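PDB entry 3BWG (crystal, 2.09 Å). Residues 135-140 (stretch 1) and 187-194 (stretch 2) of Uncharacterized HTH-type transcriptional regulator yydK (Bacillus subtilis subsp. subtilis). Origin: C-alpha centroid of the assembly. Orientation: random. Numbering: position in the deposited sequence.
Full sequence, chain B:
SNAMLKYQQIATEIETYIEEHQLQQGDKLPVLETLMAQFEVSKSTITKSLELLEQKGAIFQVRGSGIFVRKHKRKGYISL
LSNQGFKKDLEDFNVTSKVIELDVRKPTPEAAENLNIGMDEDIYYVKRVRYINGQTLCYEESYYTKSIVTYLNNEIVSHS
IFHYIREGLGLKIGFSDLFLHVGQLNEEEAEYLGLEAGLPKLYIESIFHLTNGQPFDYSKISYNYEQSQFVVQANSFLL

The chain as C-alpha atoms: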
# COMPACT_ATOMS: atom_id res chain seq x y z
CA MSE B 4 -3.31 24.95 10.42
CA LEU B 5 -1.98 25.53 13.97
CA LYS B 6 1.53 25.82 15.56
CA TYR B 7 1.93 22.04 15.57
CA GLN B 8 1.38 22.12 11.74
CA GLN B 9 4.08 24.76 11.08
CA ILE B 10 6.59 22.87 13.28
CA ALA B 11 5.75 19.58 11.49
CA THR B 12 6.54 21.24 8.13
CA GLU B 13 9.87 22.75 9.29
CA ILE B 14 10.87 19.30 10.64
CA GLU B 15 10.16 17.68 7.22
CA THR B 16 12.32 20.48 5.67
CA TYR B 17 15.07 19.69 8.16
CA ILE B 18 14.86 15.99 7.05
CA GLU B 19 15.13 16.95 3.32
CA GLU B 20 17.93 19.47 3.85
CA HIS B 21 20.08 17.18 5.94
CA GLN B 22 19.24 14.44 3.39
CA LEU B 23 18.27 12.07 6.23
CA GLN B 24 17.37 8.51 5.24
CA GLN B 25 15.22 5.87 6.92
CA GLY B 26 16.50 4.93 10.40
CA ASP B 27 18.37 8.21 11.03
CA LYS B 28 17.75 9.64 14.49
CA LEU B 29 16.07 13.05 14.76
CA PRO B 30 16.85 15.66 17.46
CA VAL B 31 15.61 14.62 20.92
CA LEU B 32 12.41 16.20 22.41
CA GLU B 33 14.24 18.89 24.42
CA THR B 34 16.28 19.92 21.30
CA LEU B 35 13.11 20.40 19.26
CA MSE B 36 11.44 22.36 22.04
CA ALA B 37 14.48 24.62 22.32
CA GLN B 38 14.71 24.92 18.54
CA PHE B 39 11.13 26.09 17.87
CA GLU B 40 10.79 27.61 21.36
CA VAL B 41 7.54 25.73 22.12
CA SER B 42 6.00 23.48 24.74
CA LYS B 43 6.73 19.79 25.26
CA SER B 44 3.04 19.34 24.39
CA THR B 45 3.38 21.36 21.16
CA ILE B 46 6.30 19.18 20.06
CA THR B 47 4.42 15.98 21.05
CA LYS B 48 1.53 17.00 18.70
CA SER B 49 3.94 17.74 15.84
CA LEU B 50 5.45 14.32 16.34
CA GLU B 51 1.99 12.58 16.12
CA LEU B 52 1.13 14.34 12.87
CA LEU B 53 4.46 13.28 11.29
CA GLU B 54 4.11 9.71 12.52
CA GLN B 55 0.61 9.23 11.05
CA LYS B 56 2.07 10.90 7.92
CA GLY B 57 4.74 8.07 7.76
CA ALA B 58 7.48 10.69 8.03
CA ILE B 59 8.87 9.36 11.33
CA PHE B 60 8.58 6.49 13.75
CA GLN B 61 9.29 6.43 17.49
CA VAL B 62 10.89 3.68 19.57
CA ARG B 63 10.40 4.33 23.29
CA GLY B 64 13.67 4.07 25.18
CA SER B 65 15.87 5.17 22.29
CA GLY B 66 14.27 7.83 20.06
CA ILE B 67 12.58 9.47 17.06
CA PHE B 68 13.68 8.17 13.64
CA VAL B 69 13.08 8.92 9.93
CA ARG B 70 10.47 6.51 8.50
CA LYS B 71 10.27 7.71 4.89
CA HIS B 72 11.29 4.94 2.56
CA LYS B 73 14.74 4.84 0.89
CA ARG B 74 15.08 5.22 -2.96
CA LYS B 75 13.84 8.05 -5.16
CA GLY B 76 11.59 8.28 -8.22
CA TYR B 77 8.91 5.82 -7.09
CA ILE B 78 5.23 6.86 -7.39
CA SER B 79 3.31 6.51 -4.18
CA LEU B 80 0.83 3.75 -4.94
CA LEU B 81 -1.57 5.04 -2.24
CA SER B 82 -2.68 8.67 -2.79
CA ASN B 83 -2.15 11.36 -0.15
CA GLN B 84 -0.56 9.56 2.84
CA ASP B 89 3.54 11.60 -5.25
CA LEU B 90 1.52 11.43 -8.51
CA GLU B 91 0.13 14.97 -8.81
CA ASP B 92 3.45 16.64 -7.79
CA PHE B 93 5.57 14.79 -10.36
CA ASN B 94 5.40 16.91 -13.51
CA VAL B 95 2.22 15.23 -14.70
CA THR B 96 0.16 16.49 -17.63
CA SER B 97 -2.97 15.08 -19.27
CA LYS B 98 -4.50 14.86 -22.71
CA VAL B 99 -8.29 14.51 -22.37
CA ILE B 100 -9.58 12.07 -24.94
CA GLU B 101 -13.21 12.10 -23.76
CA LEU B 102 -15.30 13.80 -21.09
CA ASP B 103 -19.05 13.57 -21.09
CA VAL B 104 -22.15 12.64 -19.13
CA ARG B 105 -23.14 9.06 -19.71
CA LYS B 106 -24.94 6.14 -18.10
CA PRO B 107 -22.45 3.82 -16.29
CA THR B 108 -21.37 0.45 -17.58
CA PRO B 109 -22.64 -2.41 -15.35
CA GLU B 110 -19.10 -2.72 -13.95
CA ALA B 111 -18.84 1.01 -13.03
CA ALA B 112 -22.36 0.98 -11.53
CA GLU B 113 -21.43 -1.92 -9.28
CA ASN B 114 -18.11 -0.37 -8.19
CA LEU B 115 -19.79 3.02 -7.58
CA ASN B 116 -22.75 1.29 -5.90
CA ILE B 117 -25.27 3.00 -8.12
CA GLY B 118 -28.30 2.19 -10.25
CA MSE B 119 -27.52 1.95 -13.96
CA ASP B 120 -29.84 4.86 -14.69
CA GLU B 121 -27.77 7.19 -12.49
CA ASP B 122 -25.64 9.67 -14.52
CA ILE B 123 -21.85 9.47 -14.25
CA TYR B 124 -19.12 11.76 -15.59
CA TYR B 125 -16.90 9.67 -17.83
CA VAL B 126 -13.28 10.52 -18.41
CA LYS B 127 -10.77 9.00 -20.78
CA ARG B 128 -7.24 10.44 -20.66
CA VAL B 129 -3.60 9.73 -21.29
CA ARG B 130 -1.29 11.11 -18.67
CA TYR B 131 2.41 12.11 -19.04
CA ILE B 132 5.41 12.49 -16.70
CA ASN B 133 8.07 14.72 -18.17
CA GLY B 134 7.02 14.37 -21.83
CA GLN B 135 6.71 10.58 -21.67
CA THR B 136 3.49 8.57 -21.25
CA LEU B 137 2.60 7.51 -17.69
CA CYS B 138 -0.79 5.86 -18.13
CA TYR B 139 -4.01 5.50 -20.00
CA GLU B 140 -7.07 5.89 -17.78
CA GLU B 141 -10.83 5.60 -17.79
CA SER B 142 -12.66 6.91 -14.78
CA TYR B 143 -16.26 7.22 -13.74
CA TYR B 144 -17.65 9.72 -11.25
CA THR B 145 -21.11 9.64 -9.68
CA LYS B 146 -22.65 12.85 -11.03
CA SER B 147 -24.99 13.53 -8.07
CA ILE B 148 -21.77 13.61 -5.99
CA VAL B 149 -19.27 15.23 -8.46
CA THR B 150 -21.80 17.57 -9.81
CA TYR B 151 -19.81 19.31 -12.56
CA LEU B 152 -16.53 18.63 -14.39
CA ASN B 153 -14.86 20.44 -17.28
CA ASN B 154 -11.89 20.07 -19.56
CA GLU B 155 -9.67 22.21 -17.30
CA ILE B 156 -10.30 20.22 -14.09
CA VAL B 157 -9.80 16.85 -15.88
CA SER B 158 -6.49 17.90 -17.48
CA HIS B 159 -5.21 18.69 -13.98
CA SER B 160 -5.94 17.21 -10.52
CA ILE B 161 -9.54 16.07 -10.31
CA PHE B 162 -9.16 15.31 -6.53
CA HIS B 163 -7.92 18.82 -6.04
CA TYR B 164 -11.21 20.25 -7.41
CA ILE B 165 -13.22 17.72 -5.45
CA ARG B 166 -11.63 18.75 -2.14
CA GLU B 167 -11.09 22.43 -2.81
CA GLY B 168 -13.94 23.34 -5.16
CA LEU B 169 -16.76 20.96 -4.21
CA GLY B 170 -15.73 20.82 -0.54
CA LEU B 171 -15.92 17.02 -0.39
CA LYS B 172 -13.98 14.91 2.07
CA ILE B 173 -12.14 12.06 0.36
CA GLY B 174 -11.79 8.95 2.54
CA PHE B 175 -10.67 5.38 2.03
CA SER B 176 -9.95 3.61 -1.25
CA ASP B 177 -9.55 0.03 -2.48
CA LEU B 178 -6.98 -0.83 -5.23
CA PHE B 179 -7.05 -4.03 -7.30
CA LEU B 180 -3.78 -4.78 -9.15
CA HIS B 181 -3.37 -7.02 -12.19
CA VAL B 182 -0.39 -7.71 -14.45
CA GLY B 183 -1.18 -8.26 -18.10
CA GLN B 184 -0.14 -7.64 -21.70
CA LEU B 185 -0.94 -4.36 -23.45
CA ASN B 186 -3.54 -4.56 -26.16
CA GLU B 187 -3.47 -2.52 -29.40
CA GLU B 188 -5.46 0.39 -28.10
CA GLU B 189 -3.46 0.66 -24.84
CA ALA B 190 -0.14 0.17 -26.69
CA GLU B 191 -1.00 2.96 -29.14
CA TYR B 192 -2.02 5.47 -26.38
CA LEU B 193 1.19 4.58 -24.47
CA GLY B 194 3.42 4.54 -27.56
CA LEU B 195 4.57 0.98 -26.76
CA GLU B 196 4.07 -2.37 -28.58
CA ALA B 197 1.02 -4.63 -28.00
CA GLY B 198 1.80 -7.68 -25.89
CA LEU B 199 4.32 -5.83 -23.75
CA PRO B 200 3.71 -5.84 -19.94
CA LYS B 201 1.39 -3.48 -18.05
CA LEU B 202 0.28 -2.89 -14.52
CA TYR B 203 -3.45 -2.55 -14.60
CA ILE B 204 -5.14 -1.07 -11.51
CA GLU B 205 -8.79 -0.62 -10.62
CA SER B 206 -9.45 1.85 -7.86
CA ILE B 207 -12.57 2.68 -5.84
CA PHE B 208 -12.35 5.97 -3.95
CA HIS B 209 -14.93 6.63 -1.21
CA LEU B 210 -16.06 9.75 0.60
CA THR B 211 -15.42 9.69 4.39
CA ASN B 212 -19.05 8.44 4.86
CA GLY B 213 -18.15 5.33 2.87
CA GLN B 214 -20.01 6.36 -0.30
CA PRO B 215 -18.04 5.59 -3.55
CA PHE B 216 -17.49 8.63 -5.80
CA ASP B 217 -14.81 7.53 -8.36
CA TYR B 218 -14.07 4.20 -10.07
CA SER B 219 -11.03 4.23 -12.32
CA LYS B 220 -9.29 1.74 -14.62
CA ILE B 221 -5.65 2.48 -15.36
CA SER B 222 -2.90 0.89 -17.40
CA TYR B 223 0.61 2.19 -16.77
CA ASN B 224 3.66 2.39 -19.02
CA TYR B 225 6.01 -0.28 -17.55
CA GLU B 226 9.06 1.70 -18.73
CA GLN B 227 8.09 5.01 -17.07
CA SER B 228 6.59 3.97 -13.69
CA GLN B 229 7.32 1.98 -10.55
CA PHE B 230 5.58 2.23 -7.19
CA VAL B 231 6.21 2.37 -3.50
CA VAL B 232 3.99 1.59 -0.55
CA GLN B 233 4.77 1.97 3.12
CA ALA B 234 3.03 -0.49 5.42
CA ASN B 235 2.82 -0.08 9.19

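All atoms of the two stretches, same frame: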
# COMPACT_ATOMS: atom_id res chain seq x y z
N GLN B 135 6.87 11.99 -21.35
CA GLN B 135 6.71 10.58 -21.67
C GLN B 135 5.36 10.11 -21.10
O GLN B 135 4.85 10.69 -20.12
CB GLN B 135 7.90 9.81 -21.11
CG GLN B 135 9.28 10.32 -21.62
CD GLN B 135 9.56 9.95 -23.08
OE1 GLN B 135 9.04 8.96 -23.59
NE2 GLN B 135 10.39 10.75 -23.75
N THR B 136 4.76 9.12 -21.74
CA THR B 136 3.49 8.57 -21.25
C THR B 136 3.64 7.85 -19.91
O THR B 136 4.57 7.05 -19.71
CB THR B 136 2.85 7.60 -22.26
OG1 THR B 136 3.77 6.55 -22.53
CG2 THR B 136 2.53 8.33 -23.54
N LEU B 137 2.70 8.15 -19.00
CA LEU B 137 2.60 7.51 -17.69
C LEU B 137 1.52 6.40 -17.69
O LEU B 137 1.74 5.27 -17.20
CB LEU B 137 2.29 8.57 -16.62
CG LEU B 137 2.03 8.00 -15.21
CD1 LEU B 137 3.24 7.23 -14.66
CD2 LEU B 137 1.57 9.03 -14.20
N CYS B 138 0.35 6.74 -18.20
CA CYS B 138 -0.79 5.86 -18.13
C CYS B 138 -1.89 6.26 -19.09
O CYS B 138 -1.86 7.35 -19.65
CB CYS B 138 -1.35 5.79 -16.70
SG CYS B 138 -2.05 7.36 -16.07
N TYR B 139 -2.83 5.34 -19.24
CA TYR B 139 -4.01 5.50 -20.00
C TYR B 139 -5.09 5.15 -18.96
O TYR B 139 -5.02 4.10 -18.32
CB TYR B 139 -4.00 4.49 -21.18
CG TYR B 139 -5.36 4.29 -21.82
CD1 TYR B 139 -6.06 5.38 -22.36
CD2 TYR B 139 -5.95 3.04 -21.87
CE1 TYR B 139 -7.33 5.23 -22.91
CE2 TYR B 139 -7.23 2.87 -22.44
CZ TYR B 139 -7.90 3.98 -22.97
OH TYR B 139 -9.16 3.86 -23.54
N GLU B 140 -6.06 6.04 -18.80
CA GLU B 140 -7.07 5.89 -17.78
C GLU B 140 -8.52 6.08 -18.25
O GLU B 140 -8.83 6.93 -19.07
CB GLU B 140 -6.76 6.83 -16.61
CG GLU B 140 -7.97 7.38 -15.83
CD GLU B 140 -7.61 8.51 -14.86
OE1 GLU B 140 -8.34 8.73 -13.90
OE2 GLU B 140 -6.57 9.16 -15.04
N GLU B 187 -3.81 -3.48 -28.32
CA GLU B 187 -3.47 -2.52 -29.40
C GLU B 187 -3.81 -1.10 -29.02
O GLU B 187 -3.02 -0.19 -29.23
CB GLU B 187 -4.15 -2.85 -30.76
CG GLU B 187 -3.93 -4.24 -31.29
CD GLU B 187 -2.53 -4.45 -31.85
OE1 GLU B 187 -1.88 -3.46 -32.25
OE2 GLU B 187 -2.10 -5.63 -31.91
N GLU B 188 -5.00 -0.93 -28.47
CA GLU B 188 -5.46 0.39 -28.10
C GLU B 188 -4.60 0.97 -26.96
O GLU B 188 -4.16 2.12 -27.04
CB GLU B 188 -6.93 0.35 -27.72
CG GLU B 188 -7.56 1.73 -27.70
CD GLU B 188 -8.84 1.78 -26.89
OE1 GLU B 188 -9.53 2.84 -26.94
OE2 GLU B 188 -9.16 0.76 -26.22
N GLU B 189 -4.37 0.20 -25.89
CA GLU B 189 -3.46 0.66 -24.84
C GLU B 189 -2.04 0.94 -25.36
O GLU B 189 -1.46 1.99 -25.04
CB GLU B 189 -3.41 -0.34 -23.70
CG GLU B 189 -4.77 -0.55 -23.08
CD GLU B 189 -4.81 -1.72 -22.13
OE1 GLU B 189 -5.78 -1.78 -21.33
OE2 GLU B 189 -3.88 -2.55 -22.15
N ALA B 190 -1.49 0.01 -26.15
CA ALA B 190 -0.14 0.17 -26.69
C ALA B 190 -0.00 1.46 -27.52
O ALA B 190 1.00 2.17 -27.42
CB ALA B 190 0.26 -1.04 -27.54
N GLU B 191 -1.02 1.75 -28.32
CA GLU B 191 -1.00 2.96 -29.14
C GLU B 191 -1.07 4.26 -28.29
O GLU B 191 -0.28 5.20 -28.51
CB GLU B 191 -2.10 2.87 -30.21
CG GLU B 191 -2.55 4.22 -30.75
CD GLU B 191 -3.16 4.13 -32.13
OE1 GLU B 191 -3.22 3.01 -32.71
OE2 GLU B 191 -3.55 5.21 -32.64
N TYR B 192 -1.99 4.32 -27.32
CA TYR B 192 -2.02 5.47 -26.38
C TYR B 192 -0.69 5.64 -25.63
O TYR B 192 -0.19 6.77 -25.47
CB TYR B 192 -3.15 5.32 -25.36
CG TYR B 192 -4.53 5.54 -25.92
CD1 TYR B 192 -4.84 6.72 -26.62
CD2 TYR B 192 -5.53 4.59 -25.72
CE1 TYR B 192 -6.12 6.92 -27.14
CE2 TYR B 192 -6.81 4.79 -26.24
CZ TYR B 192 -7.10 5.96 -26.94
OH TYR B 192 -8.38 6.14 -27.42
N LEU B 193 -0.08 4.52 -25.21
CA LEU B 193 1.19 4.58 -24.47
C LEU B 193 2.42 4.73 -25.33
O LEU B 193 3.50 5.05 -24.81
CB LEU B 193 1.34 3.42 -23.46
CG LEU B 193 0.24 3.40 -22.39
CD1 LEU B 193 0.41 2.20 -21.44
CD2 LEU B 193 0.14 4.70 -21.57
N GLY B 194 2.27 4.55 -26.64
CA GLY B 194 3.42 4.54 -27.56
C GLY B 194 4.35 3.34 -27.38
O GLY B 194 5.55 3.45 -27.60

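The segment from Glu 187 to Leu 193 forms a helix that packs against the strand Gln 135 to Glu 140, running in a largely antiparallel sense at 142° between their N-to-C directions, with the axes approaching to 8.3 Å. The contact buries 368 Å² in total and draws mainly on Thr 136 and Tyr 139 of the strand, whose CA-to-CB bonds both point toward the helix.

At the start of the helix, Glu 187 makes no contact with the strand, although its carbonyl accepts the backbone hydrogen bond from Glu 191 N. Glu 188 leaves the backbone sideways, and its extended side chain brings OE1 to 3.6 Å from Tyr 139 OH. The two oxygens come near each other without forming a hydrogen bond. Glu 189 contributes the aliphatic part of its side chain: its CG lies 4.0 Å from Tyr 139 CD2, while its carboxylate oxygens are hydrogen-bonded outside this contact. Ala 190 and Glu 191 then pass without touching the strand.

Tyr 192, one turn after Glu 188, returns to the contact. Its CA-to-CB bond points toward the strand, and its ring forms an offset stack with that of Tyr 139. The centroids are 4.4 Å apart and the planes are inclined by 19°, so the rings overlap while remaining tilted. Tyr 192 CD2 lies over one face of the Tyr 139 ring, and its distance of 3.4 Å from Tyr 139 CE1 marks close van der Waals packing. The t rotamer of Tyr 139 and the m rotamer of Tyr 192 accompany this arrangement. Three residues earlier in the strand, Thr 136 CG2 packs 3.7 Å from Tyr 192 O.

Leu 193 joins the apolar and polar parts of the contact. Its CB is directed sideways, but the end of the side chain comes nearer to the strand, placing CD2 3.6 Å from Cys 138 C and 4.2 Å from Tyr 139 CB. Leu 193 CD2 is also 4.0 Å from Thr 136 CB, so it packs against both side chains as well as the intervening backbone. The Leu 193 carbonyl oxygen accepts the contact's single hydrogen bond, donated by Thr 136 OG1 at 2.7 Å. The strand hydroxyl thereby binds a main-chain acceptor at the end of the helix.

Gly 194 leaves helical geometry with a positive phi of 67°, a conformation that favours glycine, and makes no contact with the strand. Its N retains a weak hydrogen bond to Glu 191 O, at 3.2 Å.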